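Local coordinates for ACYL carrier protein ACPA (Mycobacterium tuberculosis, PDB 2CGQ) that probably carries growing acyl chains as thioesters on a phosphopantetheine arm, as acyl carrier proteins do, and hands them between partner enzymes, at residues A[29-34]-A[90-95]; A[36-41]-A[63-68]; A[48-53]-A[85-90]. One frame throughout, in Å; residues are numbered along the deposited sequence.

Overall arrangement
All three contacts lie within one compact four-helix acyl carrier domain with a radius of gyration of 11 Å, and their centres are 11 to 13 Å apart. Contact 1 joins the first and last helices, 27-39 and 88-96, and closes a loop of chain inside which contacts 2 and 3 are both nested, their segments alternating along the sequence. Contact 2 fastens the C-terminal end of helix 27-39 to helix 59-73, while contact 3 ties the long loop after helix 27-39 to the start of helix 88-96. Leu65, Val91, Leu51 and Ile85 touch from one contact to the next, so the pieces share a continuous apolar interior of the phosphopantetheine-attachment fold.

Contact 1 of 3, residues A[29-34]-A[90-95]; sequences EAINAT and DVYTSV
With CG1 of Ile31 turned anti to its carbonyl carbon and chi2 extended, CD1 is carried to Val95 and also nears the Tyr92 ring, while CG2 faces Val91 and Tyr92; in Tyr92 a CG likewise anti to the carbonyl carbon swings the ring across to helix 27-39, so that its hydroxyl arrives beside Asn32. Ile31 thus serves three partners. Its CD1 meets CG2 of Val95 tip to tip at 3.7 Å. Its CG2 lies 3.7 Å from CG1 of Val91, the two side chains passing antiparallel, and also rests at the edge of the Tyr92 ring, near the ring plane, 3.8 Å from CE1. This is the pairing of the first and last helices in the four-helix bundle of acyl carrier proteins: the short segments run at 124° to each other with axes 10.5 Å apart, and Ile31 and Tyr92 mark their nearest backbones. From helix 59-73, Leu69 touches Val91. At the rim of this apolar patch Tyr92 OH donates to Asn32 OD1 over 2.6 Å. The hydroxyl oxygen lies in the carbonyl plane of the amide, on a lone pair, with a C=O...O angle of 120°, although the amide and ring planes are turned 46° apart. The bond fixes the outer end of the tyrosine while Ile31 lies along the CD1-CE1 edge. Met27 and Glu28, one turn earlier in helix 27-39, and Ala47 of the following loop also touch the tyrosine side chain.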
ATOM      1  N   GLU A  29      -8.746   4.094  -5.022  1.00 33.91           N
ATOM      2  CA  GLU A  29      -8.266   5.453  -5.313  1.00 34.01           C
ATOM      3  C   GLU A  29      -7.556   6.068  -4.121  1.00 32.84           C
ATOM      4  O   GLU A  29      -6.539   6.743  -4.273  1.00 31.44           O
ATOM      5  CB  GLU A  29      -9.411   6.371  -5.751  1.00 35.32           C
ATOM      6  CG  GLU A  29      -9.805   6.150  -7.194  1.00 37.14           C
ATOM      7  CD  GLU A  29     -10.997   7.014  -7.584  1.00 38.46           C
ATOM      8  OE1 GLU A  29     -12.089   6.441  -7.851  1.00 43.40           O
ATOM      9  OE2 GLU A  29     -10.849   8.265  -7.534  1.00 42.90           O
ATOM     10  N   ALA A  30      -8.118   5.860  -2.936  1.00 31.05           N
ATOM     11  CA  ALA A  30      -7.495   6.320  -1.704  1.00 30.61           C
ATOM     12  C   ALA A  30      -6.176   5.632  -1.439  1.00 29.35           C
ATOM     13  O   ALA A  30      -5.202   6.261  -1.009  1.00 28.44           O
ATOM     14  CB  ALA A  30      -8.420   6.104  -0.551  1.00 30.07           C
ATOM     15  N   ILE A  31      -6.106   4.324  -1.702  1.00 28.82           N
ATOM     16  CA  ILE A  31      -4.839   3.626  -1.470  1.00 28.91           C
ATOM     17  C   ILE A  31      -3.798   4.153  -2.443  1.00 28.81           C
ATOM     18  O   ILE A  31      -2.638   4.361  -2.063  1.00 30.20           O
ATOM     19  CB  ILE A  31      -5.014   2.096  -1.546  1.00 27.74           C
ATOM     20  CG1 ILE A  31      -5.881   1.630  -0.357  1.00 28.72           C
ATOM     21  CG2 ILE A  31      -3.674   1.412  -1.600  1.00 28.14           C
ATOM     22  CD1 ILE A  31      -6.386   0.176  -0.506  1.00 28.15           C
ATOM     23  N   ASN A  32      -4.201   4.379  -3.701  1.00 30.61           N
ATOM     24  CA  ASN A  32      -3.296   4.933  -4.716  1.00 29.06           C
ATOM     25  C   ASN A  32      -2.782   6.282  -4.305  1.00 29.74           C
ATOM     26  O   ASN A  32      -1.584   6.556  -4.428  1.00 29.75           O
ATOM     27  CB  ASN A  32      -3.973   5.056  -6.080  1.00 30.01           C
ATOM     28  CG  ASN A  32      -4.349   3.735  -6.668  1.00 28.26           C
ATOM     29  OD1 ASN A  32      -3.863   2.657  -6.241  1.00 27.51           O
ATOM     30  ND2 ASN A  32      -5.201   3.790  -7.692  1.00 27.15           N
ATOM     31  N   ALA A  33      -3.674   7.136  -3.810  1.00 29.26           N
ATOM     32  CA  ALA A  33      -3.270   8.483  -3.339  1.00 28.39           C
ATOM     33  C   ALA A  33      -2.223   8.381  -2.216  1.00 28.66           C
ATOM     34  O   ALA A  33      -1.266   9.154  -2.226  1.00 27.83           O
ATOM     35  CB  ALA A  33      -4.473   9.254  -2.865  1.00 28.04           C
ATOM     36  N   THR A  34      -2.406   7.443  -1.279  1.00 28.08           N
ATOM     37  CA  THR A  34      -1.458   7.263  -0.162  1.00 27.82           C
ATOM     38  C   THR A  34      -0.110   6.789  -0.708  1.00 26.36           C
ATOM     39  O   THR A  34       0.978   7.272  -0.312  1.00 25.24           O
ATOM     40  CB  THR A  34      -2.067   6.281   0.867  1.00 28.23           C
ATOM     41  OG1 THR A  34      -3.247   6.937   1.441  1.00 30.92           O
ATOM     42  CG2 THR A  34      -1.055   5.895   1.967  1.00 27.47           C
ATOM     43  N   ASP A  90      -2.040  -6.613  -3.683  1.00 25.12           N
ATOM     44  CA  ASP A  90      -1.948  -7.277  -2.345  1.00 26.74           C
ATOM     45  C   ASP A  90      -2.314  -6.226  -1.262  1.00 26.79           C
ATOM     46  O   ASP A  90      -3.017  -6.508  -0.279  1.00 25.92           O
ATOM     47  CB  ASP A  90      -0.530  -7.745  -2.061  1.00 27.22           C
ATOM     48  CG  ASP A  90      -0.064  -8.892  -2.937  1.00 25.99           C
ATOM     49  OD1 ASP A  90      -0.904  -9.642  -3.507  1.00 27.06           O
ATOM     50  OD2 ASP A  90       1.175  -9.039  -2.997  1.00 25.82           O
ATOM     51  N   VAL A  91      -1.867  -4.993  -1.492  1.00 27.11           N
ATOM     52  CA  VAL A  91      -2.253  -3.859  -0.620  1.00 27.27           C
ATOM     53  C   VAL A  91      -3.782  -3.646  -0.654  1.00 27.77           C
ATOM     54  O   VAL A  91      -4.445  -3.525   0.404  1.00 28.40           O
ATOM     55  CB  VAL A  91      -1.545  -2.559  -1.027  1.00 26.34           C
ATOM     56  CG1 VAL A  91      -1.926  -1.423  -0.048  1.00 28.43           C
ATOM     57  CG2 VAL A  91      -0.048  -2.692  -1.004  1.00 26.87           C
ATOM     58  N   TYR A  92      -4.390  -3.636  -1.860  1.00 26.99           N
ATOM     59  CA  TYR A  92      -5.846  -3.507  -1.964  1.00 28.02           C
ATOM     60  C   TYR A  92      -6.574  -4.584  -1.198  1.00 29.11           C
ATOM     61  O   TYR A  92      -7.517  -4.318  -0.503  1.00 29.22           O
ATOM     62  CB  TYR A  92      -6.308  -3.528  -3.434  1.00 26.98           C
ATOM     63  CG  TYR A  92      -5.789  -2.462  -4.357  1.00 26.33           C
ATOM     64  CD1 TYR A  92      -5.280  -1.261  -3.928  1.00 25.26           C
ATOM     65  CD2 TYR A  92      -5.958  -2.609  -5.744  1.00 27.97           C
ATOM     66  CE1 TYR A  92      -4.875  -0.267  -4.849  1.00 26.73           C
ATOM     67  CE2 TYR A  92      -5.576  -1.635  -6.649  1.00 28.59           C
ATOM     68  CZ  TYR A  92      -5.050  -0.477  -6.230  1.00 28.94           C
ATOM     69  OH  TYR A  92      -4.662   0.415  -7.204  1.00 28.08           O
ATOM     70  N   THR A  93      -6.139  -5.832  -1.314  1.00 28.99           N
ATOM     71  CA  THR A  93      -6.918  -6.927  -0.711  1.00 29.39           C
ATOM     72  C   THR A  93      -6.667  -6.920   0.804  1.00 29.41           C
ATOM     73  O   THR A  93      -7.553  -7.325   1.568  1.00 30.55           O
ATOM     74  CB  THR A  93      -6.621  -8.279  -1.399  1.00 29.26           C
ATOM     75  OG1 THR A  93      -5.239  -8.505  -1.331  1.00 30.58           O
ATOM     76  CG2 THR A  93      -6.943  -8.197  -2.801  1.00 29.49           C
ATOM     77  N   SER A  94      -5.527  -6.399   1.245  1.00 29.39           N
ATOM     78  CA  SER A  94      -5.245  -6.291   2.706  1.00 30.31           C
ATOM     79  C   SER A  94      -6.182  -5.289   3.370  1.00 31.15           C
ATOM     80  O   SER A  94      -6.615  -5.514   4.524  1.00 31.94           O
ATOM     81  CB  SER A  94      -3.799  -5.914   3.015  0.65 30.78           C
ATOM     82  OG  SER A  94      -2.926  -7.017   2.993  0.65 31.47           O
ATOM     83  N   VAL A  95      -6.492  -4.191   2.674  1.00 30.03           N
ATOM     84  CA  VAL A  95      -7.458  -3.236   3.167  1.00 31.30           C
ATOM     85  C   VAL A  95      -8.893  -3.728   2.926  1.00 32.18           C
ATOM     86  O   VAL A  95      -9.756  -3.546   3.786  1.00 32.74           O
ATOM     87  CB  VAL A  95      -7.234  -1.877   2.511  1.00 31.40           C
ATOM     88  CG1 VAL A  95      -8.277  -0.860   2.935  1.00 31.54           C
ATOM     89  CG2 VAL A  95      -5.798  -1.404   2.816  1.00 29.57           C
TER

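Contact 2 of 3, residues A[36-41]-A[63-68]; sequences QRILRT and FQLITE
Arg37 NE reaches Glu68 OE1 over 2.7 Å, the shortest polar link between helix 27-39 and helix 59-73 here, and NH2 of the same guanidinium lies 2.9 Å from Glu68 OE2. The two nitrogens therefore take one carboxylate oxygen each, forming a bidentate salt bridge in the Glu68 conformer described, one of two in the crystal. It is not a flat fork: the guanidinium and carboxylate planes are 45° apart, and with N-H...O angles of 124° and 126° both hydrogen bonds are weak, so charge attraction probably contributes more than directed bonding. A bend at chi3 folds the arginine chain back to meet the extended Glu68, whose CG stands anti to its backbone N. Next to the salt bridge, Ile38 is buried between the helices. Its CD1 presses on the backbone of helix 59-73, 3.5 Å from Leu65 CA, a tighter carbon contact than usual, while CG2 packs 3.8 Å from Gln64 OE1 and CG1 passes the Glu68 carboxylate. Gln64 and Glu68, one helical turn apart, run antiparallel alongside Ile38. Helix 27-39 stops just beyond, in a Schellman motif: Arg40 has positive phi, Thr41 N bonds to Gln36 O and Arg40 N to Arg37 O, and the chain turns off into the long loop. In the helical bundle the contact continues along the same two helices to Thr34 and Ile35, which touch Glu68 and Leu65, while Leu65 CD2 also meets Val91 on helix 88-96.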
ATOM      1  N   GLN A  36       1.023   7.318  -3.736  1.00 28.17           N
ATOM      2  CA  GLN A  36       1.607   8.495  -4.369  1.00 28.54           C
ATOM      3  C   GLN A  36       2.178   9.511  -3.394  1.00 29.22           C
ATOM      4  O   GLN A  36       3.230  10.101  -3.673  1.00 29.54           O
ATOM      5  CB  GLN A  36       0.590   9.145  -5.291  1.00 30.02           C
ATOM      6  CG  GLN A  36       0.253   8.293  -6.519  1.00 30.50           C
ATOM      7  CD  GLN A  36      -0.888   8.862  -7.311  1.00 30.30           C
ATOM      8  OE1 GLN A  36      -1.793   9.464  -6.728  1.00 32.86           O
ATOM      9  NE2 GLN A  36      -0.853   8.701  -8.654  1.00 30.53           N
ATOM     10  N   ARG A  37       1.487   9.748  -2.277  1.00 29.46           N
ATOM     11  CA  ARG A  37       1.958  10.707  -1.285  1.00 29.79           C
ATOM     12  C   ARG A  37       3.322  10.230  -0.730  1.00 29.64           C
ATOM     13  O   ARG A  37       4.293  10.984  -0.678  1.00 28.31           O
ATOM     14  CB  ARG A  37       0.905  10.806  -0.180  1.00 30.65           C
ATOM     15  CG  ARG A  37       0.664  12.073   0.524  1.00 32.53           C
ATOM     16  CD  ARG A  37       0.129  11.817   1.955  1.00 33.15           C
ATOM     17  NE  ARG A  37       1.077  10.924   2.661  1.00 36.40           N
ATOM     18  CZ  ARG A  37       2.167  11.320   3.338  1.00 35.52           C
ATOM     19  NH1 ARG A  37       2.444  12.582   3.463  1.00 31.53           N
ATOM     20  NH2 ARG A  37       3.021  10.405   3.814  1.00 36.57           N
ATOM     21  N   ILE A  38       3.388   8.961  -0.336  1.00 28.60           N
ATOM     22  CA  ILE A  38       4.628   8.375   0.211  1.00 28.66           C
ATOM     23  C   ILE A  38       5.784   8.387  -0.762  1.00 28.37           C
ATOM     24  O   ILE A  38       6.917   8.742  -0.385  1.00 29.01           O
ATOM     25  CB  ILE A  38       4.391   6.924   0.743  1.00 29.28           C
ATOM     26  CG1 ILE A  38       3.497   6.997   1.965  1.00 28.36           C
ATOM     27  CG2 ILE A  38       5.724   6.174   1.064  1.00 28.46           C
ATOM     28  CD1 ILE A  38       2.887   5.635   2.314  1.00 28.70           C
ATOM     29  N   LEU A  39       5.540   8.067  -2.010  1.00 29.33           N
ATOM     30  CA  LEU A  39       6.603   8.040  -2.995  1.00 29.46           C
ATOM     31  C   LEU A  39       6.847   9.426  -3.638  1.00 30.28           C
ATOM     32  O   LEU A  39       7.814   9.587  -4.401  1.00 29.26           O
ATOM     33  CB  LEU A  39       6.292   7.090  -4.111  1.00 30.09           C
ATOM     34  CG  LEU A  39       6.046   5.617  -3.809  1.00 28.80           C
ATOM     35  CD1 LEU A  39       5.532   4.978  -5.047  1.00 31.37           C
ATOM     36  CD2 LEU A  39       7.334   4.987  -3.360  1.00 30.56           C
ATOM     37  N   ARG A  40       5.986  10.416  -3.357  1.00 30.54           N
ATOM     38  CA  ARG A  40       6.095  11.712  -4.037  1.00 30.58           C
ATOM     39  C   ARG A  40       6.110  11.588  -5.567  1.00 31.00           C
ATOM     40  O   ARG A  40       6.970  12.168  -6.260  1.00 31.39           O
ATOM     41  CB  ARG A  40       7.355  12.418  -3.554  1.00 30.95           C
ATOM     42  CG  ARG A  40       7.256  12.732  -2.115  1.00 31.76           C
ATOM     43  CD  ARG A  40       8.498  13.338  -1.650  1.00 36.75           C
ATOM     44  NE  ARG A  40       8.547  13.147  -0.216  1.00 42.45           N
ATOM     45  CZ  ARG A  40       8.975  14.042   0.634  1.00 37.80           C
ATOM     46  NH1 ARG A  40       8.960  13.757   1.915  1.00 35.20           N
ATOM     47  NH2 ARG A  40       9.413  15.232   0.215  1.00 43.43           N
ATOM     48  N   THR A  41       5.137  10.887  -6.104  1.00 30.69           N
ATOM     49  CA  THR A  41       5.015  10.721  -7.558  1.00 32.54           C
ATOM     50  C   THR A  41       3.584  10.960  -7.993  1.00 32.94           C
ATOM     51  O   THR A  41       2.674  10.883  -7.180  1.00 33.35           O
ATOM     52  CB  THR A  41       5.473   9.330  -7.981  1.00 33.48           C
ATOM     53  OG1 THR A  41       5.390   9.206  -9.397  1.00 35.15           O
ATOM     54  CG2 THR A  41       4.597   8.249  -7.375  1.00 32.67           C
ATOM     55  N   PHE A  63       7.086   0.479   5.485  1.00 26.50           N
ATOM     56  CA  PHE A  63       6.619   0.708   6.844  1.00 25.92           C
ATOM     57  C   PHE A  63       5.653   1.876   6.879  1.00 24.82           C
ATOM     58  O   PHE A  63       4.638   1.853   7.545  1.00 23.51           O
ATOM     59  CB  PHE A  63       7.814   0.980   7.781  1.00 26.92           C
ATOM     60  CG  PHE A  63       7.430   1.279   9.182  1.00 26.53           C
ATOM     61  CD1 PHE A  63       7.086   0.246  10.061  1.00 29.62           C
ATOM     62  CD2 PHE A  63       7.329   2.587   9.626  1.00 27.51           C
ATOM     63  CE1 PHE A  63       6.739   0.513  11.362  1.00 29.36           C
ATOM     64  CE2 PHE A  63       6.922   2.861  10.948  1.00 30.67           C
ATOM     65  CZ  PHE A  63       6.644   1.815  11.805  1.00 28.72           C
ATOM     66  N   GLN A  64       6.003   2.959   6.164  1.00 25.20           N
ATOM     67  CA  GLN A  64       5.108   4.099   6.056  1.00 25.05           C
ATOM     68  C   GLN A  64       3.789   3.672   5.456  1.00 25.26           C
ATOM     69  O   GLN A  64       2.739   4.094   5.913  1.00 24.41           O
ATOM     70  CB  GLN A  64       5.707   5.197   5.198  1.00 26.10           C
ATOM     71  CG  GLN A  64       6.782   6.024   5.792  1.00 26.38           C
ATOM     72  CD  GLN A  64       7.103   7.192   4.872  1.00 23.77           C
ATOM     73  OE1 GLN A  64       7.898   7.055   3.996  1.00 27.01           O
ATOM     74  NE2 GLN A  64       6.449   8.335   5.093  1.00 28.90           N
ATOM     75  N   LEU A  65       3.821   2.888   4.387  1.00 25.36           N
ATOM     76  CA  LEU A  65       2.579   2.483   3.750  1.00 25.42           C
ATOM     77  C   LEU A  65       1.664   1.733   4.698  1.00 24.87           C
ATOM     78  O   LEU A  65       0.474   2.050   4.795  1.00 25.08           O
ATOM     79  CB  LEU A  65       2.828   1.652   2.493  1.00 25.17           C
ATOM     80  CG  LEU A  65       1.645   1.155   1.750  1.00 25.63           C
ATOM     81  CD1 LEU A  65       0.825   2.259   1.179  1.00 29.09           C
ATOM     82  CD2 LEU A  65       2.168   0.267   0.612  1.00 27.42           C
ATOM     83  N   ILE A  66       2.201   0.739   5.372  1.00 25.30           N
ATOM     84  CA  ILE A  66       1.368  -0.083   6.290  1.00 26.32           C
ATOM     85  C   ILE A  66       0.764   0.788   7.408  1.00 25.00           C
ATOM     86  O   ILE A  66      -0.426   0.788   7.664  1.00 24.88           O
ATOM     87  CB  ILE A  66       2.147  -1.265   6.869  1.00 27.55           C
ATOM     88  CG1 ILE A  66       2.652  -2.218   5.725  1.00 28.85           C
ATOM     89  CG2 ILE A  66       1.285  -2.039   7.851  1.00 27.07           C
ATOM     90  CD1 ILE A  66       1.575  -2.703   4.740  1.00 31.46           C
ATOM     91  N   THR A  67       1.592   1.566   8.066  1.00 25.58           N
ATOM     92  CA  THR A  67       1.162   2.366   9.183  1.00 26.07           C
ATOM     93  C   THR A  67       0.202   3.501   8.734  1.00 25.61           C
ATOM     94  O   THR A  67      -0.820   3.779   9.405  1.00 25.60           O
ATOM     95  CB  THR A  67       2.364   2.854  10.003  1.00 26.42           C
ATOM     96  OG1 THR A  67       3.233   3.685   9.208  1.00 24.60           O
ATOM     97  CG2 THR A  67       3.150   1.679  10.608  1.00 28.13           C
ATOM     98  N   GLU A  68       0.534   4.195   7.621  1.00 25.52           N
ATOM     99  CA  GLU A  68      -0.407   5.184   7.061  1.00 25.65           C
ATOM    100  C   GLU A  68      -1.800   4.592   6.795  1.00 25.12           C
ATOM    101  O   GLU A  68      -2.817   5.243   7.066  1.00 24.52           O
ATOM    102  CB  GLU A  68       0.164   5.886   5.816  0.65 25.27           C
ATOM    103  CG  GLU A  68      -0.610   7.141   5.399  0.65 27.03           C
ATOM    104  CD  GLU A  68       0.202   8.187   4.612  0.65 27.16           C
ATOM    105  OE1 GLU A  68      -0.422   8.996   3.877  0.65 30.61           O
ATOM    106  OE2 GLU A  68       1.448   8.209   4.754  0.65 25.40           O
TER

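Contact 3 of 3, residues A[48-53]-A[85-90]; sequences NQVLVD and IKTVGD
Leu51 crosses Val88 at about a right angle and Ile85 obliquely, its two methyl groups shared between them: CD1 lies 3.6 Å from Ile85 CG2, and CD2 is 3.8 Å from Val88 CG2. Beside Leu51 the backbones join in a single beta bridge, Val50 with Thr87, which fastens the long loop between helices 27-39 and 59-73 to the start of helix 88-96 in the acyl carrier fold. Leu51 N gives a nearly straight bond to Lys86 O (N-H...O 173°), and Val88 N bonds to Gln49 O at 2.8 Å, so the pair of bonds brackets the bridged residues. Gln49 and Val88 run alongside in the same direction, with Gln49 CB against Val88 CG2; the amide end of Gln49 turns back to its own loop, where OE1 accepts from Thr46 N and NE2 bonds to Gly44 O. Leu51 also reaches Leu62 and Leu65 of helix 59-73, placing its side chain in the buried interior. The helix beginning at Val88 is started by a capping box. With chi1 at 63°, Thr87 OG1 sits where it can accept a weak bond from Asp90 N, and Asp90 returns its carboxylate to the N-H of Thr87. Asp90 OD2 is gripped twice: Lys86 N meets its anti lone pair at 2.7 Å. Thr87 N comes to 3.0 Å from Asp90 OD2, from above the carboxylate plane. A water bridges the segments, donating to Lys86 O and accepting from Val52 N at 3.1 Å.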
ATOM      1  N   ASN A  48      -1.082  -4.551 -10.639  1.00 23.99           N
ATOM      2  CA  ASN A  48       0.039  -5.439 -11.012  1.00 23.08           C
ATOM      3  C   ASN A  48       1.423  -4.955 -10.600  1.00 23.98           C
ATOM      4  O   ASN A  48       2.388  -5.749 -10.597  1.00 24.77           O
ATOM      5  CB  ASN A  48       0.016  -5.655 -12.533  1.00 22.31           C
ATOM      6  CG  ASN A  48       0.285  -4.396 -13.251  1.00 26.27           C
ATOM      7  OD1 ASN A  48      -0.401  -3.391 -13.012  1.00 26.33           O
ATOM      8  ND2 ASN A  48       1.305  -4.400 -14.120  1.00 23.12           N
ATOM      9  N   GLN A  49       1.551  -3.693 -10.214  1.00 25.01           N
ATOM     10  CA  GLN A  49       2.870  -3.120  -9.887  1.00 25.83           C
ATOM     11  C   GLN A  49       3.465  -3.729  -8.647  1.00 26.48           C
ATOM     12  O   GLN A  49       2.812  -3.799  -7.586  1.00 27.33           O
ATOM     13  CB  GLN A  49       2.822  -1.592  -9.760  1.00 24.56           C
ATOM     14  CG  GLN A  49       2.598  -0.910 -11.086  1.00 27.01           C
ATOM     15  CD  GLN A  49       2.269   0.594 -10.936  1.00 27.28           C
ATOM     16  OE1 GLN A  49       1.598   0.995 -10.001  1.00 29.81           O
ATOM     17  NE2 GLN A  49       2.712   1.388 -11.883  1.00 28.77           N
ATOM     18  N   VAL A  50       4.700  -4.199  -8.812  1.00 26.46           N
ATOM     19  CA  VAL A  50       5.524  -4.701  -7.722  1.00 25.95           C
ATOM     20  C   VAL A  50       6.047  -3.520  -6.908  1.00 26.31           C
ATOM     21  O   VAL A  50       6.704  -2.639  -7.461  1.00 26.04           O
ATOM     22  CB  VAL A  50       6.654  -5.595  -8.254  1.00 24.96           C
ATOM     23  CG1 VAL A  50       7.417  -6.171  -7.147  1.00 25.64           C
ATOM     24  CG2 VAL A  50       6.078  -6.745  -9.088  1.00 26.46           C
ATOM     25  N   LEU A  51       5.772  -3.496  -5.608  1.00 26.91           N
ATOM     26  CA  LEU A  51       6.045  -2.297  -4.775  1.00 27.14           C
ATOM     27  C   LEU A  51       7.509  -1.909  -4.823  1.00 27.59           C
ATOM     28  O   LEU A  51       7.866  -0.760  -5.111  1.00 28.38           O
ATOM     29  CB  LEU A  51       5.606  -2.493  -3.324  1.00 27.71           C
ATOM     30  CG  LEU A  51       4.105  -2.659  -3.120  1.00 28.83           C
ATOM     31  CD1 LEU A  51       3.877  -2.767  -1.613  1.00 28.71           C
ATOM     32  CD2 LEU A  51       3.295  -1.530  -3.656  1.00 31.54           C
ATOM     33  N   VAL A  52       8.348  -2.893  -4.641  1.00 28.02           N
ATOM     34  CA  VAL A  52       9.799  -2.672  -4.732  1.00 28.85           C
ATOM     35  C   VAL A  52      10.258  -2.493  -6.176  1.00 27.98           C
ATOM     36  O   VAL A  52      10.742  -1.422  -6.512  1.00 28.40           O
ATOM     37  CB  VAL A  52      10.606  -3.801  -4.076  1.00 27.93           C
ATOM     38  CG1 VAL A  52      12.100  -3.508  -4.215  1.00 30.94           C
ATOM     39  CG2 VAL A  52      10.255  -3.916  -2.611  1.00 31.21           C
ATOM     40  N   ASP A  53      10.100  -3.520  -7.018  1.00 27.57           N
ATOM     41  CA  ASP A  53      10.734  -3.531  -8.343  1.00 28.49           C
ATOM     42  C   ASP A  53      10.212  -2.462  -9.277  1.00 28.58           C
ATOM     43  O   ASP A  53      10.980  -1.877 -10.061  1.00 28.60           O
ATOM     44  CB  ASP A  53      10.557  -4.855  -9.064  1.00 28.78           C
ATOM     45  CG  ASP A  53      10.975  -6.069  -8.252  1.00 33.94           C
ATOM     46  OD1 ASP A  53      11.195  -5.968  -7.011  1.00 35.72           O
ATOM     47  OD2 ASP A  53      10.957  -7.173  -8.879  1.00 36.07           O
ATOM     48  N   ILE A  85       3.074  -8.826   1.503  1.00 29.68           N
ATOM     49  CA  ILE A  85       2.598  -7.901   0.474  1.00 30.21           C
ATOM     50  C   ILE A  85       3.697  -7.653  -0.551  1.00 31.77           C
ATOM     51  O   ILE A  85       4.805  -7.207  -0.192  1.00 32.17           O
ATOM     52  CB  ILE A  85       2.129  -6.584   1.091  1.00 29.98           C
ATOM     53  CG1 ILE A  85       0.786  -6.804   1.750  1.00 28.60           C
ATOM     54  CG2 ILE A  85       2.087  -5.479   0.026  1.00 31.24           C
ATOM     55  CD1 ILE A  85       0.362  -5.669   2.573  1.00 32.39           C
ATOM     56  N   LYS A  86       3.396  -7.928  -1.821  1.00 30.34           N
ATOM     57  CA  LYS A  86       4.382  -7.760  -2.868  1.00 29.46           C
ATOM     58  C   LYS A  86       3.944  -6.737  -3.929  1.00 28.61           C
ATOM     59  O   LYS A  86       4.775  -6.002  -4.437  1.00 27.59           O
ATOM     60  CB  LYS A  86       4.659  -9.066  -3.581  1.00 31.23           C
ATOM     61  CG  LYS A  86       5.303 -10.148  -2.738  1.00 36.85           C
ATOM     62  CD  LYS A  86       6.639  -9.724  -2.239  1.00 41.41           C
ATOM     63  CE  LYS A  86       7.487 -10.971  -2.017  1.00 45.74           C
ATOM     64  NZ  LYS A  86       6.847 -11.854  -1.010  1.00 46.70           N
ATOM     65  N   THR A  87       2.665  -6.794  -4.312  1.00 27.75           N
ATOM     66  CA  THR A  87       2.108  -5.912  -5.314  1.00 26.51           C
ATOM     67  C   THR A  87       1.123  -4.917  -4.756  1.00 26.45           C
ATOM     68  O   THR A  87       0.571  -5.118  -3.678  1.00 25.45           O
ATOM     69  CB  THR A  87       1.405  -6.711  -6.414  1.00 24.27           C
ATOM     70  OG1 THR A  87       0.302  -7.430  -5.871  1.00 24.57           O
ATOM     71  CG2 THR A  87       2.367  -7.689  -7.048  1.00 26.80           C
ATOM     72  N   VAL A  88       0.825  -3.911  -5.562  1.00 24.78           N
ATOM     73  CA  VAL A  88      -0.255  -2.974  -5.243  1.00 25.25           C
ATOM     74  C   VAL A  88      -1.561  -3.764  -4.962  1.00 25.58           C
ATOM     75  O   VAL A  88      -2.278  -3.460  -4.003  1.00 25.46           O
ATOM     76  CB  VAL A  88      -0.443  -1.964  -6.363  1.00 24.10           C
ATOM     77  CG1 VAL A  88      -1.772  -1.167  -6.192  1.00 23.58           C
ATOM     78  CG2 VAL A  88       0.774  -1.003  -6.477  1.00 25.54           C
ATOM     79  N   GLY A  89      -1.887  -4.750  -5.791  1.00 26.13           N
ATOM     80  CA  GLY A  89      -3.081  -5.527  -5.572  1.00 25.29           C
ATOM     81  C   GLY A  89      -3.172  -6.159  -4.200  1.00 25.12           C
ATOM     82  O   GLY A  89      -4.250  -6.238  -3.626  1.00 25.32           O
ATOM     83  N   ASP A  90      -2.040  -6.613  -3.683  1.00 25.12           N
ATOM     84  CA  ASP A  90      -1.948  -7.277  -2.345  1.00 26.74           C
ATOM     85  C   ASP A  90      -2.314  -6.226  -1.262  1.00 26.79           C
ATOM     86  O   ASP A  90      -3.017  -6.508  -0.279  1.00 25.92           O
ATOM     87  CB  ASP A  90      -0.530  -7.745  -2.061  1.00 27.22           C
ATOM     88  CG  ASP A  90      -0.064  -8.892  -2.937  1.00 25.99           C
ATOM     89  OD1 ASP A  90      -0.904  -9.642  -3.507  1.00 27.06           O
ATOM     90  OD2 ASP A  90       1.175  -9.039  -2.997  1.00 25.82           O
TER
HETATM   91  O   HOH W   1       7.405  -5.609  -3.620  1.00 26.06           O